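Local coordinates for protein GTN Reductase (Agrobacterium tumefaciens, PDB 5N6G) that binds flavin mononucleotide and 2-phenylacrylic acid as an Old Yellow Enzyme ene-reductase, and probably reduces carbon-carbon double bonds, at residues G11-A16 with K93-I98; V20-T25 with I303-Y308; A32-L37 with K81-G86; G55-Q60 with A66-L71; A217-E220 with R226-I229. One frame throughout, in Å; residues are numbered along the deposited sequence.

Contact 1 (G11-A16 with K93-I98); sequences GDIALA and KIVAQI. With FMN (flavin mononucleotide), chain B.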
# COMPACT_ATOMS: atom_id res chain seq x y z
N GLY A 11 -12.00 -8.28 -9.20
CA GLY A 11 -11.75 -8.07 -10.62
C GLY A 11 -11.42 -9.39 -11.28
O GLY A 11 -12.22 -10.33 -11.24
N ASP A 12 -10.23 -9.48 -11.88
CA ASP A 12 -9.77 -10.70 -12.53
C ASP A 12 -9.12 -11.69 -11.59
O ASP A 12 -8.72 -12.78 -12.04
CB ASP A 12 -8.76 -10.37 -13.64
CG ASP A 12 -9.33 -9.45 -14.70
OD1 ASP A 12 -10.56 -9.49 -14.92
OD2 ASP A 12 -8.55 -8.70 -15.32
N ILE A 13 -9.00 -11.37 -10.30
CA ILE A 13 -8.24 -12.17 -9.36
C ILE A 13 -9.20 -12.97 -8.49
O ILE A 13 -10.05 -12.39 -7.80
CB ILE A 13 -7.32 -11.30 -8.49
CG1 ILE A 13 -6.49 -10.36 -9.38
CG2 ILE A 13 -6.40 -12.18 -7.67
CD1 ILE A 13 -5.73 -9.30 -8.62
N ALA A 14 -9.06 -14.29 -8.51
CA ALA A 14 -9.84 -15.18 -7.65
C ALA A 14 -9.11 -15.40 -6.34
O ALA A 14 -7.96 -15.81 -6.34
CB ALA A 14 -10.07 -16.52 -8.35
N LEU A 15 -9.79 -15.14 -5.22
CA LEU A 15 -9.23 -15.33 -3.88
C LEU A 15 -9.83 -16.56 -3.22
O LEU A 15 -11.05 -16.77 -3.26
CB LEU A 15 -9.51 -14.14 -2.96
CG LEU A 15 -8.90 -12.76 -3.27
CD1 LEU A 15 -9.57 -12.06 -4.42
CD2 LEU A 15 -8.96 -11.90 -2.02
N ALA A 16 -8.98 -17.37 -2.58
CA ALA A 16 -9.46 -18.59 -1.92
C ALA A 16 -10.19 -18.29 -0.62
O ALA A 16 -10.95 -19.14 -0.14
CB ALA A 16 -8.31 -19.55 -1.64
N LYS A 93 -2.24 -15.97 -4.06
CA LYS A 93 -2.36 -14.86 -4.99
C LYS A 93 -1.64 -13.67 -4.37
O LYS A 93 -1.64 -13.50 -3.15
CB LYS A 93 -3.83 -14.51 -5.27
CG LYS A 93 -4.62 -15.63 -5.93
CD LYS A 93 -4.18 -15.85 -7.37
CE LYS A 93 -4.65 -17.20 -7.91
NZ LYS A 93 -6.12 -17.29 -7.87
N ILE A 94 -1.03 -12.84 -5.21
CA ILE A 94 -0.20 -11.76 -4.70
C ILE A 94 -0.23 -10.58 -5.66
O ILE A 94 -0.14 -10.75 -6.88
CB ILE A 94 1.24 -12.27 -4.45
CG1 ILE A 94 2.11 -11.19 -3.81
CG2 ILE A 94 1.87 -12.83 -5.72
CD1 ILE A 94 3.41 -11.77 -3.26
N VAL A 95 -0.39 -9.38 -5.09
CA VAL A 95 -0.35 -8.13 -5.83
C VAL A 95 0.78 -7.27 -5.28
O VAL A 95 1.07 -7.29 -4.07
CB VAL A 95 -1.68 -7.37 -5.79
CG1 VAL A 95 -2.78 -8.18 -6.50
CG2 VAL A 95 -2.09 -7.06 -4.36
N ALA A 96 1.41 -6.51 -6.16
CA ALA A 96 2.50 -5.63 -5.78
C ALA A 96 1.95 -4.27 -5.38
O ALA A 96 1.18 -3.67 -6.14
CB ALA A 96 3.47 -5.46 -6.95
N GLN A 97 2.35 -3.78 -4.21
CA GLN A 97 1.94 -2.44 -3.78
C GLN A 97 2.92 -1.44 -4.39
O GLN A 97 3.98 -1.18 -3.83
CB GLN A 97 1.90 -2.29 -2.26
CG GLN A 97 1.27 -0.94 -1.92
CD GLN A 97 1.31 -0.53 -0.48
OE1 GLN A 97 2.37 -0.50 0.17
NE2 GLN A 97 0.17 -0.13 0.03
N ILE A 98 2.56 -0.86 -5.53
CA ILE A 98 3.50 -0.01 -6.26
C ILE A 98 3.47 1.39 -5.66
O ILE A 98 2.40 1.98 -5.41
CB ILE A 98 3.21 -0.03 -7.77
CG1 ILE A 98 1.81 0.48 -8.13
CG2 ILE A 98 3.46 -1.48 -8.31
CD1 ILE A 98 1.59 0.54 -9.68
N1 FMN B . 1.07 0.21 4.95
C2 FMN B . 1.24 0.31 3.59
O2 FMN B . 0.33 0.74 2.84
N3 FMN B . 2.43 -0.09 3.02
C4 FMN B . 3.54 -0.56 3.70
O4 FMN B . 4.54 -0.94 3.09
C4A FMN B . 3.36 -0.65 5.14
N5 FMN B . 4.35 -1.12 5.85
C5A FMN B . 4.11 -1.34 7.20
C6 FMN B . 5.11 -1.96 7.95
C7 FMN B . 4.88 -2.31 9.28
C7M FMN B . 5.98 -3.00 10.04
C8 FMN B . 3.65 -2.04 9.87
C8M FMN B . 3.35 -2.46 11.28
C9 FMN B . 2.65 -1.40 9.13
C9A FMN B . 2.88 -1.07 7.80
N10 FMN B . 1.85 -0.53 6.99
C10 FMN B . 2.07 -0.28 5.66
C1' FMN B . 0.50 -0.42 7.56
C2' FMN B . -0.20 -1.77 7.57
O2' FMN B . -0.43 -2.23 6.23
C3' FMN B . -1.52 -1.76 8.32
O3' FMN B . -2.38 -0.76 7.78
C4' FMN B . -1.37 -1.50 9.82
O4' FMN B . -0.42 -2.41 10.38
C5' FMN B . -2.70 -1.59 10.56
O5' FMN B . -3.25 -2.91 10.45
P FMN B . -3.23 -4.02 11.64
O1P FMN B . -4.03 -3.41 12.77
O2P FMN B . -1.76 -4.16 12.03
O3P FMN B . -3.83 -5.23 11.04
O HOH W 1 -6.86 -15.59 -10.42

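Contact 2 (V20-T25 with I303-Y308); sequences VMAPLT and IANNGY. With FMN (flavin mononucleotide), chain B; 8OZ (2-Phenylacrylic acid), chain C.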
# COMPACT_ATOMS: atom_id res chain seq x y z
N VAL A 20 -6.71 -11.16 4.01
CA VAL A 20 -5.70 -10.52 3.18
C VAL A 20 -4.50 -10.17 4.05
O VAL A 20 -4.65 -9.74 5.20
CB VAL A 20 -6.30 -9.28 2.50
CG1 VAL A 20 -5.27 -8.50 1.69
CG2 VAL A 20 -7.48 -9.69 1.63
N MET A 21 -3.30 -10.39 3.52
CA MET A 21 -2.08 -9.91 4.16
C MET A 21 -1.83 -8.46 3.73
O MET A 21 -1.56 -8.18 2.54
CB MET A 21 -0.88 -10.79 3.81
CG MET A 21 0.42 -10.28 4.40
SD MET A 21 1.74 -11.45 4.10
CE MET A 21 3.19 -10.48 4.53
N ALA A 22 -1.96 -7.55 4.68
CA ALA A 22 -1.75 -6.14 4.40
C ALA A 22 -0.29 -5.87 4.02
O ALA A 22 0.62 -6.64 4.36
CB ALA A 22 -2.10 -5.30 5.62
N PRO A 23 -0.04 -4.76 3.31
CA PRO A 23 1.34 -4.43 2.91
C PRO A 23 2.18 -4.08 4.14
O PRO A 23 1.75 -3.31 5.00
CB PRO A 23 1.16 -3.21 2.00
CG PRO A 23 -0.17 -2.60 2.43
CD PRO A 23 -1.02 -3.79 2.81
N LEU A 24 3.39 -4.65 4.21
CA LEU A 24 4.24 -4.46 5.37
C LEU A 24 5.70 -4.26 4.94
O LEU A 24 6.40 -5.24 4.65
CB LEU A 24 4.13 -5.66 6.30
CG LEU A 24 2.74 -5.92 6.89
CD1 LEU A 24 2.63 -7.39 7.27
CD2 LEU A 24 2.53 -5.00 8.07
N THR A 25 6.16 -3.02 4.99
CA THR A 25 7.58 -2.70 4.81
C THR A 25 8.43 -3.35 5.90
O THR A 25 8.18 -3.16 7.10
CB THR A 25 7.75 -1.17 4.84
OG1 THR A 25 7.10 -0.62 3.69
CG2 THR A 25 9.22 -0.75 4.81
N ILE A 303 -11.98 -4.07 0.75
CA ILE A 303 -11.05 -4.67 1.70
C ILE A 303 -10.81 -3.64 2.79
O ILE A 303 -10.39 -2.52 2.49
CB ILE A 303 -9.72 -5.06 1.05
CG1 ILE A 303 -9.92 -5.97 -0.17
CG2 ILE A 303 -8.82 -5.67 2.11
CD1 ILE A 303 -8.61 -6.24 -0.94
N ALA A 304 -11.03 -4.02 4.03
CA ALA A 304 -10.87 -3.09 5.14
C ALA A 304 -9.70 -3.51 6.00
O ALA A 304 -9.39 -4.69 6.11
CB ALA A 304 -12.12 -3.03 6.01
N ASN A 305 -9.09 -2.51 6.63
CA ASN A 305 -7.92 -2.70 7.46
C ASN A 305 -7.96 -1.74 8.64
O ASN A 305 -8.59 -0.68 8.58
CB ASN A 305 -6.64 -2.43 6.67
CG ASN A 305 -5.44 -2.32 7.55
OD1 ASN A 305 -4.98 -1.23 7.88
ND2 ASN A 305 -4.91 -3.46 7.97
N ASN A 306 -7.25 -2.16 9.70
CA ASN A 306 -6.72 -1.40 10.82
C ASN A 306 -7.42 -1.79 12.12
O ASN A 306 -8.59 -1.46 12.37
CB ASN A 306 -6.79 0.11 10.60
CG ASN A 306 -6.00 0.87 11.67
OD1 ASN A 306 -4.85 0.53 11.97
ND2 ASN A 306 -6.64 1.86 12.29
N GLY A 307 -6.71 -2.55 12.95
CA GLY A 307 -7.21 -2.90 14.26
C GLY A 307 -8.21 -4.03 14.30
O GLY A 307 -8.87 -4.21 15.33
N TYR A 308 -8.36 -4.79 13.22
CA TYR A 308 -9.28 -5.93 13.25
C TYR A 308 -8.68 -7.07 14.06
O TYR A 308 -7.46 -7.21 14.16
CB TYR A 308 -9.57 -6.41 11.83
CG TYR A 308 -10.58 -5.56 11.13
CD1 TYR A 308 -11.93 -5.83 11.27
CD2 TYR A 308 -10.20 -4.48 10.35
CE1 TYR A 308 -12.89 -5.07 10.64
CE2 TYR A 308 -11.17 -3.68 9.71
CZ TYR A 308 -12.51 -3.99 9.87
OH TYR A 308 -13.49 -3.25 9.27
N1 FMN B . 1.07 0.21 4.95
C2 FMN B . 1.24 0.31 3.59
O2 FMN B . 0.33 0.74 2.84
N3 FMN B . 2.43 -0.09 3.02
C4 FMN B . 3.54 -0.56 3.70
O4 FMN B . 4.54 -0.94 3.09
C4A FMN B . 3.36 -0.65 5.14
N5 FMN B . 4.35 -1.12 5.85
C5A FMN B . 4.11 -1.34 7.20
C6 FMN B . 5.11 -1.96 7.95
C7 FMN B . 4.88 -2.31 9.28
C7M FMN B . 5.98 -3.00 10.04
C8 FMN B . 3.65 -2.04 9.87
C8M FMN B . 3.35 -2.46 11.28
C9 FMN B . 2.65 -1.40 9.13
C9A FMN B . 2.88 -1.07 7.80
N10 FMN B . 1.85 -0.53 6.99
C10 FMN B . 2.07 -0.28 5.66
C1' FMN B . 0.50 -0.42 7.56
C2' FMN B . -0.20 -1.77 7.57
O2' FMN B . -0.43 -2.23 6.23
C3' FMN B . -1.52 -1.76 8.32
O3' FMN B . -2.38 -0.76 7.78
C4' FMN B . -1.37 -1.50 9.82
O4' FMN B . -0.42 -2.41 10.38
C5' FMN B . -2.70 -1.59 10.56
O5' FMN B . -3.25 -2.91 10.45
P FMN B . -3.23 -4.02 11.64
O1P FMN B . -4.03 -3.41 12.77
O2P FMN B . -1.76 -4.16 12.03
O3P FMN B . -3.83 -5.23 11.04
C4 8OZ C . 6.20 1.63 8.09
C5 8OZ C . 7.53 1.93 7.89
C6 8OZ C . 7.93 2.44 6.67
C7 8OZ C . 7.01 2.63 5.65
C8 8OZ C . 3.35 3.00 4.98
C 8OZ C . 5.04 2.01 3.50
O 8OZ C . 2.49 2.96 4.13
C1 8OZ C . 4.70 2.41 4.72
C2 8OZ C . 5.67 2.31 5.85
C3 8OZ C . 5.27 1.82 7.09
O1 8OZ C . 3.16 3.57 6.14

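Contact 3 (A32-L37 with K81-G86); sequences AIPNNL and KKITDG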
# COMPACT_ATOMS: atom_id res chain seq x y z
N ALA A 32 17.63 -2.95 -3.23
CA ALA A 32 16.31 -2.83 -3.84
C ALA A 32 15.95 -4.08 -4.65
O ALA A 32 15.16 -3.99 -5.60
CB ALA A 32 16.21 -1.58 -4.73
N ILE A 33 16.49 -5.23 -4.26
CA ILE A 33 16.33 -6.48 -5.00
C ILE A 33 15.82 -7.53 -4.03
O ILE A 33 16.49 -7.83 -3.03
CB ILE A 33 17.66 -6.94 -5.63
CG1 ILE A 33 18.14 -5.90 -6.66
CG2 ILE A 33 17.53 -8.30 -6.30
CD1 ILE A 33 19.60 -6.06 -7.07
N PRO A 34 14.65 -8.14 -4.27
CA PRO A 34 14.22 -9.24 -3.40
C PRO A 34 15.19 -10.40 -3.46
O PRO A 34 15.76 -10.71 -4.51
CB PRO A 34 12.85 -9.64 -3.97
CG PRO A 34 12.39 -8.46 -4.74
CD PRO A 34 13.66 -7.89 -5.32
N ASN A 35 15.34 -11.09 -2.32
CA ASN A 35 16.32 -12.15 -2.18
C ASN A 35 15.65 -13.44 -1.69
O ASN A 35 14.42 -13.53 -1.64
CB ASN A 35 17.43 -11.68 -1.25
CG ASN A 35 16.90 -11.25 0.09
OD1 ASN A 35 16.03 -11.91 0.68
ND2 ASN A 35 17.35 -10.09 0.56
N ASN A 36 16.44 -14.47 -1.39
CA ASN A 36 15.85 -15.77 -1.07
C ASN A 36 15.13 -15.75 0.27
O ASN A 36 14.11 -16.44 0.45
CB ASN A 36 16.93 -16.84 -1.04
CG ASN A 36 17.44 -17.17 -2.41
OD1 ASN A 36 16.85 -16.79 -3.41
ND2 ASN A 36 18.53 -17.91 -2.46
N LEU A 37 15.65 -14.99 1.24
CA LEU A 37 14.95 -14.87 2.53
C LEU A 37 13.58 -14.22 2.35
O LEU A 37 12.58 -14.66 2.96
CB LEU A 37 15.80 -14.06 3.52
CG LEU A 37 15.30 -14.07 4.97
CD1 LEU A 37 15.44 -15.43 5.58
CD2 LEU A 37 16.06 -13.04 5.79
N LYS A 81 10.04 -12.53 -9.28
CA LYS A 81 9.51 -13.71 -9.96
C LYS A 81 9.66 -14.96 -9.11
O LYS A 81 8.78 -15.82 -9.10
CB LYS A 81 10.19 -13.86 -11.32
CG LYS A 81 9.65 -14.99 -12.18
CD LYS A 81 8.21 -14.73 -12.62
CE LYS A 81 7.71 -15.79 -13.60
NZ LYS A 81 6.31 -15.53 -14.03
N LYS A 82 10.76 -15.08 -8.38
CA LYS A 82 10.91 -16.23 -7.48
C LYS A 82 9.82 -16.22 -6.42
O LYS A 82 9.28 -17.27 -6.06
CB LYS A 82 12.29 -16.21 -6.84
CG LYS A 82 12.60 -17.44 -6.01
CD LYS A 82 13.91 -17.28 -5.24
CE LYS A 82 14.42 -18.62 -4.73
NZ LYS A 82 15.60 -19.10 -5.51
N ILE A 83 9.48 -15.03 -5.91
CA ILE A 83 8.46 -14.88 -4.87
C ILE A 83 7.07 -15.22 -5.41
O ILE A 83 6.32 -15.99 -4.79
CB ILE A 83 8.51 -13.46 -4.29
CG1 ILE A 83 9.79 -13.31 -3.47
CG2 ILE A 83 7.26 -13.18 -3.46
CD1 ILE A 83 10.08 -11.93 -3.04
N THR A 84 6.69 -14.64 -6.56
CA THR A 84 5.35 -14.90 -7.07
C THR A 84 5.20 -16.36 -7.50
O THR A 84 4.16 -16.98 -7.26
CB THR A 84 4.99 -13.96 -8.23
OG1 THR A 84 5.81 -14.24 -9.37
CG2 THR A 84 5.16 -12.51 -7.83
N ASP A 85 6.24 -16.94 -8.10
CA ASP A 85 6.18 -18.37 -8.41
C ASP A 85 5.96 -19.20 -7.14
O ASP A 85 5.17 -20.15 -7.14
CB ASP A 85 7.46 -18.81 -9.11
CG ASP A 85 7.55 -18.37 -10.56
OD1 ASP A 85 6.54 -17.86 -11.12
OD2 ASP A 85 8.65 -18.55 -11.15
N GLY A 86 6.68 -18.87 -6.06
CA GLY A 86 6.55 -19.65 -4.84
C GLY A 86 5.17 -19.52 -4.22
O GLY A 86 4.58 -20.50 -3.77

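Contact 4 (G55-Q60 with A66-L71); sequences GTPISQ and ADVPGL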
# COMPACT_ATOMS: atom_id res chain seq x y z
N GLY A 55 5.39 -2.11 0.35
CA GLY A 55 5.50 -1.09 -0.67
C GLY A 55 6.74 -1.31 -1.50
O GLY A 55 7.83 -1.57 -0.95
N THR A 56 6.59 -1.24 -2.81
CA THR A 56 7.68 -1.50 -3.73
C THR A 56 7.78 -0.34 -4.72
O THR A 56 6.86 -0.14 -5.54
CB THR A 56 7.50 -2.86 -4.41
OG1 THR A 56 8.66 -3.17 -5.20
CG2 THR A 56 6.26 -2.95 -5.25
N PRO A 57 8.84 0.47 -4.66
CA PRO A 57 8.86 1.69 -5.46
C PRO A 57 8.98 1.43 -6.95
O PRO A 57 9.65 0.50 -7.41
CB PRO A 57 10.07 2.45 -4.92
CG PRO A 57 10.11 2.01 -3.47
CD PRO A 57 9.78 0.53 -3.54
N ILE A 58 8.32 2.32 -7.70
CA ILE A 58 8.34 2.29 -9.16
C ILE A 58 9.63 2.85 -9.74
O ILE A 58 9.90 2.67 -10.94
CB ILE A 58 7.15 3.08 -9.72
CG1 ILE A 58 7.24 4.54 -9.25
CG2 ILE A 58 5.84 2.46 -9.27
CD1 ILE A 58 6.12 5.43 -9.80
N SER A 59 10.44 3.51 -8.93
CA SER A 59 11.64 4.18 -9.41
C SER A 59 12.51 4.48 -8.20
O SER A 59 12.03 4.46 -7.06
CB SER A 59 11.31 5.49 -10.11
OG SER A 59 10.71 6.36 -9.16
N GLN A 60 13.77 4.81 -8.46
CA GLN A 60 14.64 5.22 -7.36
C GLN A 60 14.14 6.53 -6.75
O GLN A 60 14.21 6.73 -5.53
CB GLN A 60 16.08 5.36 -7.85
CG GLN A 60 17.06 5.58 -6.72
CD GLN A 60 18.45 5.85 -7.20
OE1 GLN A 60 18.77 5.60 -8.36
NE2 GLN A 60 19.28 6.38 -6.31
N ALA A 66 15.73 2.79 3.21
CA ALA A 66 16.77 1.88 2.75
C ALA A 66 16.31 0.43 2.74
O ALA A 66 15.43 0.01 3.51
CB ALA A 66 18.01 1.99 3.64
N ASP A 67 16.93 -0.35 1.85
CA ASP A 67 16.77 -1.80 1.78
C ASP A 67 15.33 -2.21 1.47
O ASP A 67 14.86 -3.24 1.95
CB ASP A 67 17.28 -2.47 3.06
CG ASP A 67 18.80 -2.33 3.24
OD1 ASP A 67 19.50 -1.96 2.28
OD2 ASP A 67 19.29 -2.58 4.35
N VAL A 68 14.64 -1.39 0.68
CA VAL A 68 13.28 -1.67 0.22
C VAL A 68 13.34 -2.21 -1.20
O VAL A 68 14.03 -1.62 -2.05
CB VAL A 68 12.43 -0.39 0.27
CG1 VAL A 68 11.14 -0.55 -0.49
CG2 VAL A 68 12.18 0.02 1.70
N PRO A 69 12.65 -3.31 -1.49
CA PRO A 69 12.71 -3.87 -2.85
C PRO A 69 11.91 -3.00 -3.80
O PRO A 69 10.83 -2.52 -3.46
CB PRO A 69 12.06 -5.25 -2.68
CG PRO A 69 11.07 -5.02 -1.61
CD PRO A 69 11.74 -4.08 -0.63
N GLY A 70 12.43 -2.82 -5.02
CA GLY A 70 11.76 -2.05 -6.04
C GLY A 70 11.32 -2.86 -7.24
O GLY A 70 11.43 -4.09 -7.28
N LEU A 71 10.81 -2.14 -8.25
CA LEU A 71 10.42 -2.73 -9.53
C LEU A 71 11.18 -2.11 -10.70
O LEU A 71 10.74 -2.22 -11.84
CB LEU A 71 8.91 -2.57 -9.73
CG LEU A 71 8.10 -3.57 -8.91
CD1 LEU A 71 6.63 -3.14 -8.91
CD2 LEU A 71 8.26 -4.98 -9.44

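Contact 5 (A217-E220 with R226-I229); sequences AVAE and RTGI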
# COMPACT_ATOMS: atom_id res chain seq x y z
N ALA A 217 -3.53 5.36 -15.91
CA ALA A 217 -2.27 4.90 -16.53
C ALA A 217 -2.00 3.43 -16.22
O ALA A 217 -1.63 2.66 -17.12
CB ALA A 217 -1.10 5.78 -16.06
N VAL A 218 -2.14 3.03 -14.96
CA VAL A 218 -1.91 1.64 -14.56
C VAL A 218 -2.95 0.72 -15.20
O VAL A 218 -2.63 -0.33 -15.76
CB VAL A 218 -1.92 1.52 -13.03
CG1 VAL A 218 -1.92 0.07 -12.57
CG2 VAL A 218 -0.75 2.32 -12.44
N ALA A 219 -4.23 1.12 -15.13
CA ALA A 219 -5.29 0.28 -15.67
C ALA A 219 -5.15 0.08 -17.17
O ALA A 219 -5.46 -1.00 -17.69
CB ALA A 219 -6.65 0.88 -15.33
N GLU A 220 -4.72 1.11 -17.90
CA GLU A 220 -4.51 0.98 -19.33
C GLU A 220 -3.39 -0.01 -19.62
O GLU A 220 -3.45 -0.76 -20.60
CB GLU A 220 -4.19 2.35 -19.94
CG GLU A 220 -3.97 2.34 -21.44
CD GLU A 220 -5.21 1.94 -22.21
OE1 GLU A 220 -6.32 2.37 -21.83
OE2 GLU A 220 -5.08 1.18 -23.20
N ARG A 226 -7.05 -5.94 -12.90
CA ARG A 226 -5.88 -6.32 -12.13
C ARG A 226 -5.34 -5.14 -11.34
O ARG A 226 -4.19 -5.20 -10.87
CB ARG A 226 -4.79 -6.91 -13.02
CG ARG A 226 -5.28 -8.13 -13.75
CD ARG A 226 -4.18 -8.97 -14.36
NE ARG A 226 -4.77 -10.22 -14.86
CZ ARG A 226 -4.98 -11.33 -14.13
NH1 ARG A 226 -4.63 -11.39 -12.85
NH2 ARG A 226 -5.53 -12.39 -14.69
N THR A 227 -6.11 -4.06 -11.21
CA THR A 227 -5.69 -2.81 -10.56
C THR A 227 -6.55 -2.55 -9.33
O THR A 227 -7.77 -2.47 -9.43
CB THR A 227 -5.79 -1.63 -11.52
OG1 THR A 227 -5.03 -1.91 -12.71
CG2 THR A 227 -5.27 -0.37 -10.86
N GLY A 228 -5.90 -2.41 -8.17
CA GLY A 228 -6.56 -1.93 -6.96
C GLY A 228 -5.83 -0.72 -6.40
O GLY A 228 -4.85 -0.24 -6.96
N ILE A 229 -6.36 -0.20 -5.30
CA ILE A 229 -5.80 1.02 -4.72
C ILE A 229 -6.01 0.99 -3.22
O ILE A 229 -7.05 0.52 -2.74
CB ILE A 229 -6.45 2.28 -5.35
CG1 ILE A 229 -5.79 3.56 -4.87
CG2 ILE A 229 -7.97 2.27 -5.13
CD1 ILE A 229 -6.07 4.75 -5.77

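Contact 1 (G11-A16 with K93-I98)
Ile13 and Ala14, in the extended strand 13-15, meet Lys93, just before strand 94-99, and Val95 within it, and the two segments join through side chains instead of pairing as sheet neighbours. Lys93 provides the polar part. Its NZ donates to Ala14 O at 2.8 Å. The amine reaches the oxygen obliquely, with a C=O...N angle of 142°, and stays close to the carbonyl plane, 15° from it. A bend at chi2 (-71°) and another at chi4 curl the lysine chain back to this carbonyl. One water takes a second bond from NZ at 3.2 Å. The same water accepts from Ala14 N, also at 3.2 Å, so both backbone polar groups of Ala14 are engaged. Strand 13-15 pairs with strand 8-10 in a small antiparallel hairpin. As in other Old Yellow Enzymes, this hairpin lies at the N-terminal end of the TIM barrel, whose third strand is 94-99. Ile13 turns its side chain toward that strand. Its CD1 touches Val95 CG1 at 3.8 Å, the two side chains crossing at a slant. Ile13 CG2 lies 4.2 Å from Lys93 CB. Farther up the strand, Gln97 binds the flavin with both ends of its amide. FMN N3 donates to Gln97 OE1 at 2.9 Å, and Gln97 NE2 donates to FMN O2 at 2.9 Å.

Contact 2 (V20-T25 with I303-Y308)
Val20 and Ile303 point their side chains at each other, as do Ala22 and Asn305 two residues on. The pairs join the first and seventh strands of the TIM barrel, 19-21 and 301-305. Strand 324-327 runs between these two, and its Ala326 touches Val20, Ala22 and Ile303. The first pair is plain apolar packing, Val20 CG2 meeting Ile303 CG2 at 4.3 Å. In the second, the methyl of Ala22 sits 4.1 Å from Asn305 ND2. The carboxamide of Asn305 is carried on a chi1 of 168°, with CG trans to the backbone N, and it meets the ribityl chain of the cofactor. FMN O3' donates to Asn305 OD1 at 2.6 Å. Asn305 ND2 donates to FMN O5' at 3.0 Å and also to Ala326 O. These bonds fix which end of the amide is oxygen. Further along both segments the chain runs round the flavin. Pro23 O accepts from FMN O2' at 2.7 Å, and Gly307 N donates to phosphate oxygen FMN O1P. Thr25 touches both the flavin, at its N5/O4 edge, and 2-phenylacrylic acid. Its backbone N donates to FMN N5 at 2.8 Å, with an N-H...N angle of 165°, while its OG1 donates to FMN O4 at 2.6 Å.

Contact 3 (A32-L37 with K81-G86)
Pro34 and Ile83 make the apolar half of this contact, and Asn36 and Lys82 the polar half. Pro34 CB meets Ile83 CD1 at 3.7 Å. The isoleucine reaches it with an extended chi2 of 170°, which puts the terminal methyl foremost. At the outer side, the end of Lys82 passes aslant the amide of Asn36. Asn36 OD1 is 3.3 Å from Lys82 CE and accepts a weak hydrogen bond from Lys82 NZ at 3.4 Å. The lysine chain is extended as far as CE and bends at its last torsion, chi4 (106°), which is not a staggered value. The next shell holds the apolar pair in place. Pro34 also packs on Ala76 and Trp80, from the same helix as Ile83. Ile83 in turn touches Asn38, Ala39 and Tyr42 of helix 36-43, and Ile94 of the third barrel strand. Helices 36-43 and 74-89 are successive outer helices of the TIM barrel. Asn35 is the N-cap of the first. Its side chain caps a backbone N just beyond Leu37, and Asn38 OD1 accepts from Asn35 N, consistent with a capping box. Asn35 ND2 is tied to Arg28 O. Lys82 and Asn36 are both exposed, so their long bond is likely to contribute less to the join than the buried touch of Pro34 and Ile83.

Contact 4 (G55-Q60 with A66-L71)
The flat carbonyl group of Pro69 is approached by Thr56 from above its plane, while the carbonyl of Pro57 meets Leu71 N almost end-on. Pro57 ends the second strand of the TIM barrel, 50-57, and Pro69 lies in the loop that leads on to helix 74-89. Thr56 OG1 donates to Pro69 O at 2.9 Å. It stands 49° out of the carbonyl plane, with a C=O...O angle of 114°, so it does not use a lone pair. OG1 is trans to the backbone N of Thr56, which leaves CG2 to face Leu71. A CA-H...O contact from Thr56 CA reaches the same Pro69 O at 3.3 Å. Thr56 CG2 packs on Leu71 CD1 at 3.7 Å, the two side chains roughly perpendicular. Trp80 touches Thr56, Pro69 and Leu71, and its NE1 donates to Gly70 O. Val68 CG1 meets Pro57 CD at 3.5 Å, again at about a right angle. It lies equally close to Gly55 O, at 3.5 Å. Gly55 N is bonded to FMN O4, so the contact begins at the flavin. Leu71 N donates to Pro57 O at 3.0 Å, with a C=O...N angle of 167°.

Contact 5 (A217-E220 with R226-I229)
Thr227 meets Val218 with both branches of its side chain and Ala219 with OG1. CB leaves the backbone toward the helix and splits there. With chi1 at -55°, OG1 lies beside the backbone N and CG2 trans to it. CG2 packs on Val218 CG1 at 3.8 Å. OG1 has two close carbon neighbours on the helix. It lies 3.7 Å from Val218 CG1 and 3.7 Å from Ala219 CA, with Ala219 CB a little farther at 4.2 Å. The polar need of OG1 is met elsewhere: it donates to Gly223 O, in the turn that joins helix to strand. The arrangement belongs to a beta-alpha-beta unit of the TIM barrel. After strand 174-178 and the short helix 184-189, helix 204-222 leads into the parallel neighbour, strand 227-231. Val218 crosses Thr227 at a slant and also packs on Val175 and Ile177 of strand 174-178. The same valine also touches Tyr160 and Ala164 of helix 150-169.

Overall arrangement
Contacts 1, 2, 4 and 5 each include part of the eight-stranded parallel barrel, while contact 3 joins two of its outer helices. Contacts 1 and 2 alternate along the chain, with contacts 3 and 4 falling within the span of each; contact 5 comes after contact 1 but still within the span of contact 2. Contacts 3 and 4 have centres 13 Å apart and meet at Ala32 O and Gly70 N. Contact 1 lies on strand 94-99 and contact 4 on its barrel neighbour, strand 50-57. Contacts 1 and 5 are 12 Å apart at their centres and touch through Asp12 and Arg226. Contacts 1, 2 and 4 all supply residues that bind FMN, so distant parts of the sequence gather round one cofactor.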